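Local structure of esterase (Rhizomucor miehei, 4WY5) at residues 70-73 and 74-77; 101-104 and 105-109; 142-145 and 146-149. The protein probably hydrolyses carboxylic esters as a carboxylesterase of the alpha/beta hydrolase fold, in a thermophilic fungus. One frame throughout, in Å; residues are numbered along the deposited sequence.

Contact 1 (70-73 and 74-77); sequences VRPP and GTED
The hydroxyl of T75 reaches back round the turn to the carbonyl of P72: OG1 donates to P72 O over 2.6 Å, tilted 31° from the carbonyl plane. It can do so because chi1 of T75 (69°) sets OG1 between the backbone N and the carbonyl carbon, leaving CG2 close to the same oxygen. CG and CD of R71 run beside the hydroxyl, CG 3.1 Å from T75 OG1. Beyond that the arginine chain bends at chi3 and carries its guanidinium over to the far limb of the loop. There NH1 meets T75 O near the guanidinium plane, 2.8 Å away but with an N-H...O angle of 124°, a weak bond. The same NH1 gives its stronger bond to Q78 O, while NH2 is taken by N149 O. E76 O stands 3.9 Å above one guanidinium face, towards the rim, and itself accepts from N149 ND2. One arginine thus serves main-chain oxygens on two loops. P72 to T75 form a type II beta turn, with G74 at positive phi in its third position, placed where strand 63-71 ends and the chain heads for strand 80-86.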
ATOM      1  N   VAL A  70     -13.873 -21.237   7.941  1.00 31.97           N
ATOM      2  CA  VAL A  70     -12.890 -21.632   6.936  1.00 23.21           C
ATOM      3  C   VAL A  70     -11.514 -21.666   7.601  1.00 24.90           C
ATOM      4  O   VAL A  70     -11.176 -20.743   8.341  1.00 25.73           O
ATOM      5  CB  VAL A  70     -12.919 -20.626   5.747  1.00 26.92           C
ATOM      6  CG1 VAL A  70     -12.152 -21.127   4.587  1.00 23.80           C
ATOM      7  CG2 VAL A  70     -14.351 -20.365   5.288  1.00 28.84           C
ATOM      8  N   ARG A  71     -10.728 -22.718   7.345  1.00 25.74           N
ATOM      9  CA  ARG A  71      -9.465 -22.970   8.067  1.00 25.22           C
ATOM     10  C   ARG A  71      -8.419 -23.636   7.142  1.00 25.87           C
ATOM     11  O   ARG A  71      -8.790 -24.353   6.214  1.00 28.38           O
ATOM     12  CB  ARG A  71      -9.747 -23.853   9.312  1.00 29.65           C
ATOM     13  CG  ARG A  71      -8.511 -24.182  10.174  1.00 36.95           C
ATOM     14  CD  ARG A  71      -8.708 -25.234  11.284  1.00 30.75           C
ATOM     15  NE  ARG A  71      -9.460 -24.695  12.418  1.00 35.99           N
ATOM     16  CZ  ARG A  71      -8.924 -24.275  13.566  1.00 28.14           C
ATOM     17  NH1 ARG A  71      -7.617 -24.314  13.771  1.00 26.23           N
ATOM     18  NH2 ARG A  71      -9.715 -23.809  14.520  1.00 35.67           N
ATOM     19  N   PRO A  72      -7.110 -23.408   7.377  1.00 27.79           N
ATOM     20  CA  PRO A  72      -6.164 -24.097   6.481  1.00 29.85           C
ATOM     21  C   PRO A  72      -5.963 -25.576   6.864  1.00 31.45           C
ATOM     22  O   PRO A  72      -6.177 -25.934   8.032  1.00 29.38           O
ATOM     23  CB  PRO A  72      -4.855 -23.304   6.658  1.00 25.16           C
ATOM     24  CG  PRO A  72      -5.219 -22.077   7.483  1.00 26.76           C
ATOM     25  CD  PRO A  72      -6.418 -22.463   8.276  1.00 22.77           C
ATOM     26  N   PRO A  73      -5.565 -26.419   5.889  1.00 30.82           N
ATOM     27  CA  PRO A  73      -5.307 -27.860   6.114  1.00 34.59           C
ATOM     28  C   PRO A  73      -4.137 -28.121   7.052  1.00 32.51           C
ATOM     29  O   PRO A  73      -3.099 -27.456   6.938  1.00 29.73           O
ATOM     30  CB  PRO A  73      -4.979 -28.417   4.714  1.00 33.41           C
ATOM     31  CG  PRO A  73      -4.913 -27.243   3.781  1.00 36.02           C
ATOM     32  CD  PRO A  73      -5.442 -26.015   4.474  1.00 30.14           C
ATOM     33  N   GLY A  74      -4.311 -29.072   7.969  1.00 32.42           N
ATOM     34  CA  GLY A  74      -3.255 -29.453   8.894  1.00 29.24           C
ATOM     35  C   GLY A  74      -3.149 -28.547  10.115  1.00 32.48           C
ATOM     36  O   GLY A  74      -2.149 -28.597  10.837  1.00 33.72           O
ATOM     37  N   THR A  75      -4.172 -27.722  10.348  1.00 26.30           N
ATOM     38  CA  THR A  75      -4.174 -26.785  11.474  1.00 27.50           C
ATOM     39  C   THR A  75      -5.343 -27.002  12.431  1.00 30.00           C
ATOM     40  O   THR A  75      -5.566 -26.186  13.349  1.00 27.65           O
ATOM     41  CB  THR A  75      -4.239 -25.305  10.999  1.00 32.42           C
ATOM     42  OG1 THR A  75      -5.534 -25.036  10.425  1.00 23.47           O
ATOM     43  CG2 THR A  75      -3.129 -25.006   9.982  1.00 26.14           C
ATOM     44  N   GLU A  76      -6.091 -28.085  12.216  1.00 28.55           N
ATOM     45  CA  GLU A  76      -7.305 -28.353  12.993  1.00 30.94           C
ATOM     46  C   GLU A  76      -7.031 -28.408  14.499  1.00 28.50           C
ATOM     47  O   GLU A  76      -7.844 -27.919  15.286  1.00 27.74           O
ATOM     48  CB  GLU A  76      -7.956 -29.674  12.546  1.00 28.86           C
ATOM     49  CG  GLU A  76      -8.401 -29.748  11.075  1.00 28.10           C
ATOM     50  CD  GLU A  76      -7.334 -30.354  10.161  1.00 35.62           C
ATOM     51  OE1 GLU A  76      -6.130 -30.034  10.339  1.00 33.24           O
ATOM     52  OE2 GLU A  76      -7.694 -31.174   9.282  1.00 29.03           O
ATOM     53  N   ASP A  77      -5.866 -28.952  14.881  1.00 27.93           N
ATOM     54  CA  ASP A  77      -5.466 -29.107  16.295  1.00 28.44           C
ATOM     55  C   ASP A  77      -4.685 -27.906  16.846  1.00 29.70           C
ATOM     56  O   ASP A  77      -4.400 -27.836  18.040  1.00 31.85           O
ATOM     57  CB  ASP A  77      -4.607 -30.365  16.484  1.00 32.23           C
ATOM     58  CG  ASP A  77      -5.402 -31.661  16.373  1.00 32.11           C
ATOM     59  OD1 ASP A  77      -6.631 -31.626  16.105  1.00 27.90           O
ATOM     60  OD2 ASP A  77      -4.775 -32.731  16.562  1.00 32.79           O
TER

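Contact 2 (101-104 and 105-109). With SO4 (sulfate ion), chain D.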
ATOM      1  N   LYS A 101     -12.585 -16.462  -3.880  1.00 29.91           N
ATOM      2  CA  LYS A 101     -11.148 -16.307  -4.141  1.00 24.79           C
ATOM      3  C   LYS A 101     -10.430 -15.450  -3.060  1.00 24.03           C
ATOM      4  O   LYS A 101      -9.446 -15.920  -2.471  1.00 25.79           O
ATOM      5  CB  LYS A 101     -10.923 -15.749  -5.564  1.00 21.28           C
ATOM      6  CG  LYS A 101      -9.479 -15.410  -5.909  1.00 24.06           C
ATOM      7  CD  LYS A 101      -8.617 -16.660  -5.989  1.00 29.19           C
ATOM      8  CE  LYS A 101      -7.193 -16.355  -6.506  1.00 33.72           C
ATOM      9  NZ  LYS A 101      -6.300 -17.552  -6.376  1.00 31.21           N
ATOM     10  N   PRO A 102     -10.912 -14.218  -2.763  1.00 20.71           N
ATOM     11  CA  PRO A 102     -10.202 -13.500  -1.681  1.00 24.72           C
ATOM     12  C   PRO A 102     -10.313 -14.141  -0.282  1.00 24.84           C
ATOM     13  O   PRO A 102      -9.358 -14.022   0.497  1.00 25.00           O
ATOM     14  CB  PRO A 102     -10.862 -12.116  -1.667  1.00 20.31           C
ATOM     15  CG  PRO A 102     -12.199 -12.315  -2.330  1.00 25.36           C
ATOM     16  CD  PRO A 102     -11.970 -13.394  -3.367  1.00 23.14           C
ATOM     17  N   VAL A 103     -11.419 -14.820   0.025  1.00 19.14           N
ATOM     18  CA  VAL A 103     -11.577 -15.464   1.331  1.00 21.82           C
ATOM     19  C   VAL A 103     -10.588 -16.623   1.520  1.00 24.29           C
ATOM     20  O   VAL A 103      -9.915 -16.737   2.558  1.00 21.60           O
ATOM     21  CB  VAL A 103     -13.012 -15.993   1.530  1.00 24.12           C
ATOM     22  CG1 VAL A 103     -13.086 -16.940   2.718  1.00 22.07           C
ATOM     23  CG2 VAL A 103     -13.975 -14.837   1.699  1.00 22.74           C
ATOM     24  N   ARG A 104     -10.487 -17.474   0.511  1.00 22.52           N
ATOM     25  CA  ARG A 104      -9.583 -18.608   0.594  1.00 23.61           C
ATOM     26  C   ARG A 104      -8.106 -18.180   0.558  1.00 22.22           C
ATOM     27  O   ARG A 104      -7.284 -18.764   1.272  1.00 23.42           O
ATOM     28  CB  ARG A 104      -9.917 -19.624  -0.512  1.00 24.45           C
ATOM     29  CG  ARG A 104     -11.184 -20.425  -0.153  1.00 28.68           C
ATOM     30  CD  ARG A 104     -11.505 -21.632  -1.048  1.00 29.01           C
ATOM     31  NE  ARG A 104     -12.803 -22.195  -0.655  1.00 32.97           N
ATOM     32  CZ  ARG A 104     -13.321 -23.333  -1.109  1.00 38.52           C
ATOM     33  NH1 ARG A 104     -12.658 -24.076  -1.982  1.00 37.39           N
ATOM     34  NH2 ARG A 104     -14.514 -23.727  -0.680  1.00 38.64           N
ATOM     35  N   ASP A 105      -7.792 -17.131  -0.208  1.00 24.72           N
ATOM     36  CA  ASP A 105      -6.435 -16.538  -0.227  1.00 26.92           C
ATOM     37  C   ASP A 105      -5.990 -15.957   1.141  1.00 22.56           C
ATOM     38  O   ASP A 105      -4.896 -16.243   1.630  1.00 22.62           O
ATOM     39  CB  ASP A 105      -6.330 -15.430  -1.304  1.00 21.31           C
ATOM     40  CG  ASP A 105      -6.182 -15.994  -2.719  1.00 25.50           C
ATOM     41  OD1 ASP A 105      -6.031 -17.233  -2.861  1.00 32.17           O
ATOM     42  OD2 ASP A 105      -6.176 -15.207  -3.691  1.00 18.58           O
ATOM     43  N   LEU A 106      -6.816 -15.100   1.727  1.00 24.40           N
ATOM     44  CA  LEU A 106      -6.514 -14.525   3.045  1.00 24.34           C
ATOM     45  C   LEU A 106      -6.342 -15.601   4.127  1.00 23.27           C
ATOM     46  O   LEU A 106      -5.451 -15.508   4.979  1.00 23.05           O
ATOM     47  CB  LEU A 106      -7.621 -13.550   3.456  1.00 18.11           C
ATOM     48  CG  LEU A 106      -7.723 -12.301   2.561  1.00 23.90           C
ATOM     49  CD1 LEU A 106      -8.965 -11.473   2.866  1.00 18.37           C
ATOM     50  CD2 LEU A 106      -6.457 -11.449   2.682  1.00 18.92           C
ATOM     51  N   THR A 107      -7.203 -16.616   4.090  1.00 20.66           N
ATOM     52  CA  THR A 107      -7.206 -17.667   5.105  1.00 22.08           C
ATOM     53  C   THR A 107      -5.883 -18.449   5.139  1.00 23.09           C
ATOM     54  O   THR A 107      -5.264 -18.552   6.197  1.00 20.71           O
ATOM     55  CB  THR A 107      -8.395 -18.643   4.894  1.00 21.49           C
ATOM     56  OG1 THR A 107      -9.630 -17.940   5.105  1.00 23.84           O
ATOM     57  CG2 THR A 107      -8.315 -19.836   5.857  1.00 22.28           C
ATOM     58  N   VAL A 108      -5.434 -18.988   4.003  1.00 21.48           N
ATOM     59  CA  VAL A 108      -4.204 -19.784   4.030  1.00 22.13           C
ATOM     60  C   VAL A 108      -2.912 -18.931   4.103  1.00 26.19           C
ATOM     61  O   VAL A 108      -1.940 -19.373   4.715  1.00 27.22           O
ATOM     62  CB  VAL A 108      -4.121 -20.770   2.817  1.00 26.21           C
ATOM     63  CG1 VAL A 108      -5.489 -21.375   2.542  1.00 25.29           C
ATOM     64  CG2 VAL A 108      -3.587 -20.098   1.562  1.00 33.50           C
ATOM     65  N   LYS A 109      -2.892 -17.728   3.505  1.00 22.33           N
ATOM     66  CA  LYS A 109      -1.689 -16.870   3.533  1.00 23.65           C
ATOM     67  C   LYS A 109      -1.465 -16.223   4.903  1.00 22.63           C
ATOM     68  O   LYS A 109      -0.328 -16.042   5.318  1.00 21.13           O
ATOM     69  CB  LYS A 109      -1.763 -15.761   2.469  1.00 24.54           C
ATOM     70  CG  LYS A 109      -1.688 -16.259   1.039  1.00 25.89           C
ATOM     71  CD  LYS A 109      -1.880 -15.131   0.022  1.00 27.73           C
ATOM     72  CE  LYS A 109      -1.900 -15.684  -1.404  1.00 27.65           C
ATOM     73  NZ  LYS A 109      -0.617 -16.322  -1.843  1.00 26.70           N
TER
HETATM   74  S   SO4 D 402     -15.892 -27.010  -2.456  1.00 82.39           S
HETATM   75  O1  SO4 D 402     -16.823 -28.077  -2.835  1.00 79.68           O
HETATM   76  O2  SO4 D 402     -15.468 -27.187  -1.068  1.00 74.53           O
HETATM   77  O3  SO4 D 402     -14.707 -27.046  -3.322  1.00 59.72           O
HETATM   78  O4  SO4 D 402     -16.572 -25.718  -2.579  1.00 78.43           O
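V103 O is gripped twice by T107, one helical turn further on: OG1 donates over 2.8 Å, and the backbone N of T107 reaches the same V103 O over 3.1 Å. The two donors arrive from opposite faces of the carbonyl plane. With chi1 at -65°, OG1 lies beside its own backbone N and folds back onto the helix, as threonines in helices often do; it is also bonded to T114 OG1. The other main-chain bonds follow the i to i+4 pattern, V108 N to R104 O only weakly, and D105 N to K101 O is flanked by both residues' side chains. K101 bends at chi2 (67°) and crosses D105 at a slant, its CE 3.2 Å from D105 OD2. Its ammonium forms a long salt bridge, K101 NZ to D105 OD1 at 3.5 Å. Each end has a further partner: NZ donates to K47 O, and OD2 is bonded to Y304 OH. R104 runs outward extended from CG to NE, and NH2 makes a weak 3.4 Å bond with O4 of a sulfate ion, probably from the crystallisation liquor, at the guanidinium edge; E53 is its stronger partner, in a salt bridge. Helix 100-110 is the crossover of the beta-alpha-beta unit from strand 80-86 to strand 113-117, with V103 and L106 packed on F85 of the sheet and L106 also on I308 of helix 302-319.

Contact 3 (142-145 and 146-149); sequences RENA and SSLN
Chi1 of S147 (82°) holds OG between the backbone N and the carbonyl carbon, turned back towards N144, while chi1 of L148 (-68°) lays CG beside its own backbone N and against the same residue. Both side chains converge on N144 O. The hydroxyl S147 OG donates to N144 O over 3.2 Å, approaching 29° out of the carbonyl plane. S147 N lies 3.3 Å from N144 O, its N-H well off the line, a weak bond, and L148 N joins at 3.1 Å from N144 O, again bent and weak. Three donors therefore share one acceptor, the hydroxyl and the two amides. The leucine closes over this polar spot with carbon: its CG and CD1 each lie 3.3 Å from N144 O, and CD1 extends to the CB of N144. S147 OG also rests 3.6 Å from N144 CB, on the flank of the asparagine. The amide end of N144 is turned elsewhere, its ND2 bonded to W140 O in the last turn of the preceding helix.

Here helix 129-143 gives out, N144 leaving helical backbone angles, and the chain starts a single short, loosely bonded turn at 145-148 before strand 150-151. In this turn L148 N also makes a weak bond to A145 O at 3.3 Å, so its one N-H is divided between two carbonyls, those of N144 and A145, and is straight to neither. N149 then takes positive phi and turns the chain out of the helix. Its CB is directed away from 142-145, and the residue faces the 74-77 loop. The methyl group of A145 touches A152.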
ATOM      1  N   ARG A 142     -16.725 -15.238  20.502  1.00 29.64           N
ATOM      2  CA  ARG A 142     -16.079 -15.099  21.810  1.00 36.71           C
ATOM      3  C   ARG A 142     -16.548 -16.161  22.807  1.00 38.26           C
ATOM      4  O   ARG A 142     -15.781 -16.589  23.665  1.00 35.66           O
ATOM      5  CB  ARG A 142     -16.350 -13.708  22.400  1.00 32.60           C
ATOM      6  CG  ARG A 142     -15.522 -12.600  21.796  1.00 36.57           C
ATOM      7  CD  ARG A 142     -15.862 -11.228  22.371  1.00 34.21           C
ATOM      8  NE  ARG A 142     -14.619 -10.524  22.670  1.00 47.64           N
ATOM      9  CZ  ARG A 142     -14.234 -10.154  23.885  1.00 44.86           C
ATOM     10  NH1 ARG A 142     -15.025 -10.359  24.927  1.00 42.17           N
ATOM     11  NH2 ARG A 142     -13.071  -9.535  24.044  1.00 46.71           N
ATOM     12  N   GLU A 143     -17.800 -16.592  22.674  1.00 39.43           N
ATOM     13  CA  GLU A 143     -18.377 -17.597  23.569  1.00 42.66           C
ATOM     14  C   GLU A 143     -17.929 -19.023  23.258  1.00 42.88           C
ATOM     15  O   GLU A 143     -17.965 -19.888  24.129  1.00 43.23           O
ATOM     16  CB  GLU A 143     -19.899 -17.534  23.520  1.00 42.39           C
ATOM     17  CG  GLU A 143     -20.491 -16.649  24.589  1.00 55.41           C
ATOM     18  CD  GLU A 143     -20.235 -17.171  25.991  1.00 64.55           C
ATOM     19  OE1 GLU A 143     -20.532 -18.361  26.253  1.00 59.09           O
ATOM     20  OE2 GLU A 143     -19.735 -16.383  26.828  1.00 69.52           O
ATOM     21  N   ASN A 144     -17.546 -19.275  22.011  1.00 41.36           N
ATOM     22  CA  ASN A 144     -17.236 -20.635  21.583  1.00 41.15           C
ATOM     23  C   ASN A 144     -15.822 -20.814  21.032  1.00 36.88           C
ATOM     24  O   ASN A 144     -15.611 -21.615  20.121  1.00 39.59           O
ATOM     25  CB  ASN A 144     -18.248 -21.094  20.532  1.00 38.80           C
ATOM     26  CG  ASN A 144     -19.641 -21.273  21.105  1.00 44.58           C
ATOM     27  OD1 ASN A 144     -19.977 -22.336  21.632  1.00 50.27           O
ATOM     28  ND2 ASN A 144     -20.467 -20.239  20.992  1.00 40.12           N
ATOM     29  N   ALA A 145     -14.861 -20.079  21.582  1.00 33.45           N
ATOM     30  CA  ALA A 145     -13.481 -20.114  21.085  1.00 38.05           C
ATOM     31  C   ALA A 145     -12.836 -21.481  21.270  1.00 36.41           C
ATOM     32  O   ALA A 145     -12.049 -21.930  20.439  1.00 38.35           O
ATOM     33  CB  ALA A 145     -12.639 -19.054  21.777  1.00 33.88           C
ATOM     34  N   SER A 146     -13.163 -22.131  22.374  1.00 38.91           N
ATOM     35  CA  SER A 146     -12.575 -23.427  22.693  1.00 46.98           C
ATOM     36  C   SER A 146     -13.076 -24.529  21.752  1.00 42.79           C
ATOM     37  O   SER A 146     -12.342 -25.465  21.446  1.00 44.34           O
ATOM     38  CB  SER A 146     -12.872 -23.787  24.151  1.00 47.20           C
ATOM     39  OG  SER A 146     -12.380 -22.771  25.019  1.00 54.29           O
ATOM     40  N   SER A 147     -14.309 -24.401  21.269  1.00 38.92           N
ATOM     41  CA  SER A 147     -14.859 -25.375  20.334  1.00 35.24           C
ATOM     42  C   SER A 147     -14.471 -25.032  18.893  1.00 41.42           C
ATOM     43  O   SER A 147     -14.583 -25.872  18.008  1.00 46.81           O
ATOM     44  CB  SER A 147     -16.382 -25.474  20.483  1.00 41.59           C
ATOM     45  OG  SER A 147     -17.065 -24.442  19.789  1.00 48.76           O
ATOM     46  N   LEU A 148     -14.037 -23.790  18.663  1.00 43.16           N
ATOM     47  CA  LEU A 148     -13.547 -23.356  17.348  1.00 38.68           C
ATOM     48  C   LEU A 148     -12.016 -23.420  17.251  1.00 37.31           C
ATOM     49  O   LEU A 148     -11.449 -23.197  16.179  1.00 34.87           O
ATOM     50  CB  LEU A 148     -14.018 -21.931  17.039  1.00 38.53           C
ATOM     51  CG  LEU A 148     -15.517 -21.708  16.795  1.00 41.69           C
ATOM     52  CD1 LEU A 148     -15.899 -20.280  17.135  1.00 41.14           C
ATOM     53  CD2 LEU A 148     -15.890 -22.019  15.343  1.00 32.51           C
ATOM     54  N   ASN A 149     -11.361 -23.673  18.380  1.00 32.60           N
ATOM     55  CA  ASN A 149      -9.898 -23.706  18.459  1.00 37.10           C
ATOM     56  C   ASN A 149      -9.246 -22.387  17.981  1.00 35.22           C
ATOM     57  O   ASN A 149      -8.332 -22.399  17.150  1.00 33.06           O
ATOM     58  CB  ASN A 149      -9.351 -24.896  17.661  1.00 32.11           C
ATOM     59  CG  ASN A 149      -8.712 -25.952  18.554  1.00 36.20           C
ATOM     60  OD1 ASN A 149      -8.689 -25.809  19.780  1.00 35.48           O
ATOM     61  ND2 ASN A 149      -8.194 -27.025  17.943  1.00 31.25           N
TER

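How the contacts relate
Along the chain the three contacts follow one another without overlap: the turn at the end of strand 63-71, then helix 100-110, then the end of helix 129-143 with its short extra turn. Contact 1 touches both others. P72 and the main chain of V70 and R71 pack on T107 of contact 2, and the centres of contacts 1 and 2 are about 13 Å apart; contact 1 is hydrogen-bonded to N149 of contact 3, with centres about 15 Å apart. Contacts 2 and 3 stay separate, nearest atoms about 11 Å apart. The loop leaving strand 63-71 thus ties a crossover helix packed on the sheet of the alpha/beta hydrolase fold to the surface turn that follows helix 129-143.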